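PDB 4Z8I: peptidoglycan recognition protein 3 from Branchiostoma belcheri tsingtauense, which probably cleaves the amide bond between N-acetylmuramic acid and L-alanine in bacterial peptidoglycan, using a zinc-dependent amidase domain joined to a chitin-binding domain. Local coordinates for residues Trp72-Leu83 against Tyr139-Arg147. Residues are numbered along the deposited sequence; the frame is centred on the assembly and turned at random.
Sequences WGSRATNYNVFL and YEGRGWDRR
R147 O is gripped by two donors: Y79 OH, 2.9 Å away and above the carbonyl plane, and R142 NH1, 3.0 Å away, with that oxygen in the plane of the guanidinium. In this peptidoglycan recognition protein (amidase) fold, the contact straps the loop between helix 69-72 and strand 87-94 onto the loop leaving strand 138-140. R142 CZ also sits over one face of the Y79 ring, offset toward the rim, a cation-pi contact with the planes 48° apart; the carbonyls of I126 and D125 hold R142 NE and NH2. F82 and R146 form a single beta bridge, flanked by backbone hydrogen bonds from R147 N to V81 O and from L83 N to D145 O. R146, extended from CG to NE, donates hydrogen bonds from NE to Y79 O (2.8 Å) and, straighter at 164°, from NH2 to N80 OD1 (3.0 Å), both acceptors near the guanidinium plane; F82 CE1 sits over one face. A leucine at R146 would probably leave Y79 O and N80 OD1 without these donors and the F82 ring freer to turn. At the other end, W72 NE1 gives a bent hydrogen bond to E140 O, 2.9 Å away at the indole edge.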
ATOM      1  N   TRP A  72      -6.016  16.087   1.591  1.00 46.88           N
ATOM      2  CA  TRP A  72      -6.965  15.836   0.506  1.00 35.64           C
ATOM      3  C   TRP A  72      -8.318  16.495   0.740  1.00 30.68           C
ATOM      4  O   TRP A  72      -9.213  16.400  -0.095  1.00 51.96           O
ATOM      5  CB  TRP A  72      -7.106  14.343   0.149  1.00 37.29           C
ATOM      6  CG  TRP A  72      -7.602  13.399   1.223  1.00 37.98           C
ATOM      7  CD1 TRP A  72      -6.845  12.543   1.973  1.00 33.22           C
ATOM      8  CD2 TRP A  72      -8.964  13.167   1.611  1.00 28.90           C
ATOM      9  NE1 TRP A  72      -7.646  11.814   2.817  1.00 31.70           N
ATOM     10  CE2 TRP A  72      -8.951  12.177   2.616  1.00 38.33           C
ATOM     11  CE3 TRP A  72     -10.190  13.709   1.219  1.00 44.87           C
ATOM     12  CZ2 TRP A  72     -10.117  11.721   3.231  1.00 48.95           C
ATOM     13  CZ3 TRP A  72     -11.347  13.252   1.829  1.00 39.08           C
ATOM     14  CH2 TRP A  72     -11.303  12.270   2.822  1.00 20.24           C
ATOM     15  N   GLY A  73      -8.453  17.179   1.871  1.00 32.34           N
ATOM     16  CA  GLY A  73      -9.635  17.977   2.134  1.00 24.78           C
ATOM     17  C   GLY A  73     -10.783  17.227   2.773  1.00 38.32           C
ATOM     18  O   GLY A  73     -11.946  17.470   2.450  1.00 57.43           O
ATOM     19  N   SER A  74     -10.458  16.320   3.686  1.00 35.21           N
ATOM     20  CA  SER A  74     -11.475  15.554   4.394  1.00 33.93           C
ATOM     21  C   SER A  74     -12.402  16.467   5.172  1.00 45.11           C
ATOM     22  O   SER A  74     -12.001  17.545   5.614  1.00 55.90           O
ATOM     23  CB  SER A  74     -10.819  14.563   5.351  1.00 33.19           C
ATOM     24  OG  SER A  74     -11.784  13.883   6.131  1.00 41.44           O
ATOM     25  N   ARG A  75     -13.649  16.039   5.326  1.00 36.40           N
ATOM     26  CA  ARG A  75     -14.595  16.762   6.156  1.00 27.78           C
ATOM     27  C   ARG A  75     -14.367  16.320   7.591  1.00 43.64           C
ATOM     28  O   ARG A  75     -13.683  15.328   7.837  1.00 46.63           O
ATOM     29  CB  ARG A  75     -16.035  16.471   5.727  1.00 23.55           C
ATOM     30  CG  ARG A  75     -16.543  15.099   6.125  1.00 43.74           C
ATOM     31  CD  ARG A  75     -18.064  15.061   6.146  1.00 37.29           C
ATOM     32  NE  ARG A  75     -18.630  14.727   4.843  1.00 31.12           N
ATOM     33  CZ  ARG A  75     -19.933  14.627   4.600  1.00 44.90           C
ATOM     34  NH1 ARG A  75     -20.360  14.317   3.385  1.00 40.74           N
ATOM     35  NH2 ARG A  75     -20.810  14.846   5.570  1.00 22.93           N
ATOM     36  N   ALA A  76     -14.927  17.058   8.539  1.00 45.82           N
ATOM     37  CA  ALA A  76     -14.770  16.704   9.942  1.00 45.33           C
ATOM     38  C   ALA A  76     -15.420  15.354  10.240  1.00 46.55           C
ATOM     39  O   ALA A  76     -16.576  15.122   9.888  1.00 62.38           O
ATOM     40  CB  ALA A  76     -15.357  17.788  10.828  1.00 33.73           C
ATOM     41  N   THR A  77     -14.660  14.465  10.873  1.00 36.43           N
ATOM     42  CA  THR A  77     -15.188  13.188  11.345  1.00 34.38           C
ATOM     43  C   THR A  77     -14.850  12.995  12.819  1.00 43.44           C
ATOM     44  O   THR A  77     -14.077  13.762  13.392  1.00 45.57           O
ATOM     45  CB  THR A  77     -14.641  11.996  10.533  1.00 44.69           C
ATOM     46  OG1 THR A  77     -13.211  11.960  10.628  1.00 44.80           O
ATOM     47  CG2 THR A  77     -15.049  12.108   9.072  1.00 45.91           C
ATOM     48  N   ASN A  78     -15.433  11.970  13.429  1.00 50.11           N
ATOM     49  CA  ASN A  78     -15.201  11.683  14.839  1.00 42.47           C
ATOM     50  C   ASN A  78     -15.454  10.208  15.117  1.00 35.25           C
ATOM     51  O   ASN A  78     -16.191   9.850  16.037  1.00 57.30           O
ATOM     52  CB  ASN A  78     -16.102  12.560  15.711  1.00 43.56           C
ATOM     53  CG  ASN A  78     -15.674  12.582  17.165  1.00 47.10           C
ATOM     54  OD1 ASN A  78     -14.513  12.326  17.491  1.00 55.02           O
ATOM     55  ND2 ASN A  78     -16.614  12.894  18.050  1.00 42.73           N
ATOM     56  N   TYR A  79     -14.840   9.356  14.303  1.00 26.37           N
ATOM     57  CA  TYR A  79     -15.034   7.912  14.400  1.00 25.93           C
ATOM     58  C   TYR A  79     -13.848   7.271  15.103  1.00 36.20           C
ATOM     59  O   TYR A  79     -12.717   7.334  14.618  1.00 49.54           O
ATOM     60  CB  TYR A  79     -15.212   7.315  13.003  1.00 22.71           C
ATOM     61  CG  TYR A  79     -15.312   5.811  12.974  1.00 37.59           C
ATOM     62  CD1 TYR A  79     -16.510   5.170  13.253  1.00 29.41           C
ATOM     63  CD2 TYR A  79     -14.210   5.031  12.652  1.00 39.67           C
ATOM     64  CE1 TYR A  79     -16.607   3.796  13.221  1.00 32.59           C
ATOM     65  CE2 TYR A  79     -14.297   3.657  12.620  1.00 42.05           C
ATOM     66  CZ  TYR A  79     -15.499   3.045  12.901  1.00 37.59           C
ATOM     67  OH  TYR A  79     -15.590   1.676  12.870  1.00 49.52           O
ATOM     68  N   ASN A  80     -14.107   6.655  16.247  1.00 44.35           N
ATOM     69  CA  ASN A  80     -13.024   6.133  17.066  1.00 45.26           C
ATOM     70  C   ASN A  80     -13.215   4.679  17.500  1.00 51.65           C
ATOM     71  O   ASN A  80     -12.967   4.332  18.656  1.00 43.62           O
ATOM     72  CB  ASN A  80     -12.801   7.039  18.280  1.00 41.44           C
ATOM     73  CG  ASN A  80     -12.588   8.492  17.890  1.00 41.24           C
ATOM     74  OD1 ASN A  80     -11.501   8.880  17.453  1.00 49.26           O
ATOM     75  ND2 ASN A  80     -13.628   9.303  18.045  1.00 42.19           N
ATOM     76  N   VAL A  81     -13.652   3.834  16.570  1.00 49.71           N
ATOM     77  CA  VAL A  81     -13.737   2.398  16.819  1.00 42.99           C
ATOM     78  C   VAL A  81     -12.446   1.730  16.359  1.00 40.19           C
ATOM     79  O   VAL A  81     -12.206   1.570  15.160  1.00 43.97           O
ATOM     80  CB  VAL A  81     -14.950   1.775  16.113  1.00 40.56           C
ATOM     81  CG1 VAL A  81     -14.968   0.269  16.311  1.00 25.19           C
ATOM     82  CG2 VAL A  81     -16.228   2.389  16.647  1.00 25.54           C
ATOM     83  N   PHE A  82     -11.616   1.341  17.320  1.00 45.96           N
ATOM     84  CA  PHE A  82     -10.246   0.932  17.019  1.00 46.00           C
ATOM     85  C   PHE A  82     -10.067  -0.548  16.683  1.00 39.05           C
ATOM     86  O   PHE A  82     -10.707  -1.420  17.272  1.00 43.31           O
ATOM     87  CB  PHE A  82      -9.306   1.346  18.154  1.00 24.91           C
ATOM     88  CG  PHE A  82      -9.313   2.821  18.428  1.00 26.82           C
ATOM     89  CD1 PHE A  82      -8.640   3.696  17.592  1.00 29.95           C
ATOM     90  CD2 PHE A  82      -9.999   3.334  19.514  1.00 42.01           C
ATOM     91  CE1 PHE A  82      -8.652   5.053  17.835  1.00 32.84           C
ATOM     92  CE2 PHE A  82     -10.014   4.690  19.763  1.00 35.36           C
ATOM     93  CZ  PHE A  82      -9.341   5.551  18.922  1.00 26.76           C
ATOM     94  N   LEU A  83      -9.189  -0.810  15.721  1.00 43.74           N
ATOM     95  CA  LEU A  83      -8.822  -2.168  15.346  1.00 37.81           C
ATOM     96  C   LEU A  83      -7.894  -2.771  16.384  1.00 39.36           C
ATOM     97  O   LEU A  83      -7.066  -2.071  16.965  1.00 34.93           O
ATOM     98  CB  LEU A  83      -8.110  -2.168  13.995  1.00 32.96           C
ATOM     99  CG  LEU A  83      -8.986  -2.126  12.750  1.00 43.15           C
ATOM    100  CD1 LEU A  83      -8.138  -1.895  11.515  1.00 41.78           C
ATOM    101  CD2 LEU A  83      -9.762  -3.421  12.629  1.00 31.92           C
ATOM    102  N   TYR A 139      -3.851   7.692  -0.120  1.00 45.43           N
ATOM    103  CA  TYR A 139      -4.678   8.649   0.605  1.00 45.03           C
ATOM    104  C   TYR A 139      -5.228   8.037   1.891  1.00 41.36           C
ATOM    105  O   TYR A 139      -5.605   6.862   1.927  1.00 47.99           O
ATOM    106  CB  TYR A 139      -5.807   9.171  -0.293  1.00 44.12           C
ATOM    107  CG  TYR A 139      -5.297   9.947  -1.485  1.00 30.73           C
ATOM    108  CD1 TYR A 139      -4.844   9.289  -2.620  1.00 24.98           C
ATOM    109  CD2 TYR A 139      -5.259  11.335  -1.471  1.00 32.48           C
ATOM    110  CE1 TYR A 139      -4.364   9.991  -3.709  1.00 25.16           C
ATOM    111  CE2 TYR A 139      -4.784  12.047  -2.556  1.00 26.38           C
ATOM    112  CZ  TYR A 139      -4.337  11.367  -3.670  1.00 28.01           C
ATOM    113  OH  TYR A 139      -3.861  12.063  -4.754  1.00 27.56           O
ATOM    114  N   GLU A 140      -5.263   8.846   2.945  1.00 34.06           N
ATOM    115  CA  GLU A 140      -5.637   8.383   4.277  1.00 38.04           C
ATOM    116  C   GLU A 140      -7.146   8.338   4.461  1.00 46.44           C
ATOM    117  O   GLU A 140      -7.825   9.360   4.356  1.00 46.95           O
ATOM    118  CB  GLU A 140      -5.022   9.295   5.343  1.00 44.91           C
ATOM    119  CG  GLU A 140      -5.264   8.851   6.780  1.00 36.59           C
ATOM    120  CD  GLU A 140      -4.822   9.893   7.796  1.00 52.81           C
ATOM    121  OE1 GLU A 140      -4.803  11.096   7.454  1.00 49.90           O
ATOM    122  OE2 GLU A 140      -4.496   9.510   8.940  1.00 69.32           O
ATOM    123  N   GLY A 141      -7.664   7.146   4.733  1.00 43.31           N
ATOM    124  CA  GLY A 141      -9.059   6.983   5.092  1.00 33.00           C
ATOM    125  C   GLY A 141      -9.191   6.889   6.600  1.00 25.11           C
ATOM    126  O   GLY A 141      -8.872   7.841   7.314  1.00 42.81           O
ATOM    127  N   ARG A 142      -9.653   5.743   7.090  1.00 22.42           N
ATOM    128  CA  ARG A 142      -9.778   5.538   8.529  1.00 35.24           C
ATOM    129  C   ARG A 142      -8.429   5.218   9.166  1.00 39.70           C
ATOM    130  O   ARG A 142      -8.301   5.197  10.390  1.00 55.70           O
ATOM    131  CB  ARG A 142     -10.803   4.443   8.838  1.00 26.85           C
ATOM    132  CG  ARG A 142     -12.184   4.756   8.294  1.00 36.49           C
ATOM    133  CD  ARG A 142     -13.243   3.770   8.752  1.00 31.87           C
ATOM    134  NE  ARG A 142     -14.560   4.161   8.249  1.00 26.90           N
ATOM    135  CZ  ARG A 142     -15.706   3.606   8.626  1.00 39.19           C
ATOM    136  NH1 ARG A 142     -15.711   2.626   9.519  1.00 38.68           N
ATOM    137  NH2 ARG A 142     -16.849   4.034   8.110  1.00 36.42           N
ATOM    138  N   GLY A 143      -7.425   4.969   8.330  1.00 37.14           N
ATOM    139  CA  GLY A 143      -6.066   4.776   8.806  1.00 31.17           C
ATOM    140  C   GLY A 143      -5.742   3.390   9.328  1.00 32.07           C
ATOM    141  O   GLY A 143      -6.482   2.433   9.098  1.00 47.86           O
ATOM    142  N   TRP A 144      -4.623   3.291  10.040  1.00 30.93           N
ATOM    143  CA  TRP A 144      -4.137   2.021  10.564  1.00 38.27           C
ATOM    144  C   TRP A 144      -4.969   1.532  11.735  1.00 46.23           C
ATOM    145  O   TRP A 144      -5.199   0.331  11.890  1.00 49.78           O
ATOM    146  CB  TRP A 144      -2.692   2.171  11.052  1.00 31.32           C
ATOM    147  CG  TRP A 144      -1.727   2.640  10.018  1.00 35.85           C
ATOM    148  CD1 TRP A 144      -1.107   3.856   9.962  1.00 29.95           C
ATOM    149  CD2 TRP A 144      -1.256   1.897   8.891  1.00 34.73           C
ATOM    150  NE1 TRP A 144      -0.283   3.916   8.863  1.00 30.70           N
ATOM    151  CE2 TRP A 144      -0.357   2.724   8.190  1.00 25.34           C
ATOM    152  CE3 TRP A 144      -1.512   0.612   8.404  1.00 35.78           C
ATOM    153  CZ2 TRP A 144       0.288   2.306   7.027  1.00 34.84           C
ATOM    154  CZ3 TRP A 144      -0.873   0.201   7.249  1.00 31.29           C
ATOM    155  CH2 TRP A 144       0.015   1.043   6.573  1.00 35.55           C
ATOM    156  N   ASP A 145      -5.413   2.474  12.560  1.00 31.45           N
ATOM    157  CA  ASP A 145      -5.875   2.153  13.904  1.00 28.43           C
ATOM    158  C   ASP A 145      -7.388   2.024  14.059  1.00 33.95           C
ATOM    159  O   ASP A 145      -7.864   1.560  15.093  1.00 47.71           O
ATOM    160  CB  ASP A 145      -5.329   3.191  14.890  1.00 28.92           C
ATOM    161  CG  ASP A 145      -3.819   3.309  14.829  1.00 55.65           C
ATOM    162  OD1 ASP A 145      -3.161   2.319  14.446  1.00 62.30           O
ATOM    163  OD2 ASP A 145      -3.286   4.390  15.160  1.00 74.11           O
ATOM    164  N   ARG A 146      -8.140   2.425  13.040  1.00 28.25           N
ATOM    165  CA  ARG A 146      -9.599   2.427  13.141  1.00 21.56           C
ATOM    166  C   ARG A 146     -10.257   1.345  12.291  1.00 41.03           C
ATOM    167  O   ARG A 146      -9.818   1.064  11.173  1.00 38.92           O
ATOM    168  CB  ARG A 146     -10.155   3.813  12.794  1.00 21.41           C
ATOM    169  CG  ARG A 146     -10.041   4.806  13.943  1.00 24.54           C
ATOM    170  CD  ARG A 146     -10.035   6.260  13.481  1.00 34.24           C
ATOM    171  NE  ARG A 146      -9.932   7.174  14.620  1.00 50.50           N
ATOM    172  CZ  ARG A 146      -8.784   7.538  15.187  1.00 50.59           C
ATOM    173  NH1 ARG A 146      -7.633   7.074  14.720  1.00 37.25           N
ATOM    174  NH2 ARG A 146      -8.783   8.365  16.224  1.00 44.00           N
ATOM    175  N   ARG A 147     -11.306   0.732  12.833  1.00 38.65           N
ATOM    176  CA  ARG A 147     -12.053  -0.291  12.109  1.00 38.99           C
ATOM    177  C   ARG A 147     -12.715   0.292  10.868  1.00 41.76           C
ATOM    178  O   ARG A 147     -13.390   1.316  10.940  1.00 47.39           O
ATOM    179  CB  ARG A 147     -13.122  -0.918  13.002  1.00 35.52           C
ATOM    180  CG  ARG A 147     -13.997  -1.928  12.272  1.00 52.60           C
ATOM    181  CD  ARG A 147     -15.268  -2.225  13.041  1.00 60.61           C
ATOM    182  NE  ARG A 147     -14.988  -2.810  14.347  1.00 64.76           N
ATOM    183  CZ  ARG A 147     -15.918  -3.072  15.259  1.00 59.20           C
ATOM    184  NH1 ARG A 147     -17.190  -2.796  15.005  1.00 56.33           N
ATOM    185  NH2 ARG A 147     -15.578  -3.604  16.425  1.00 57.74           N
TER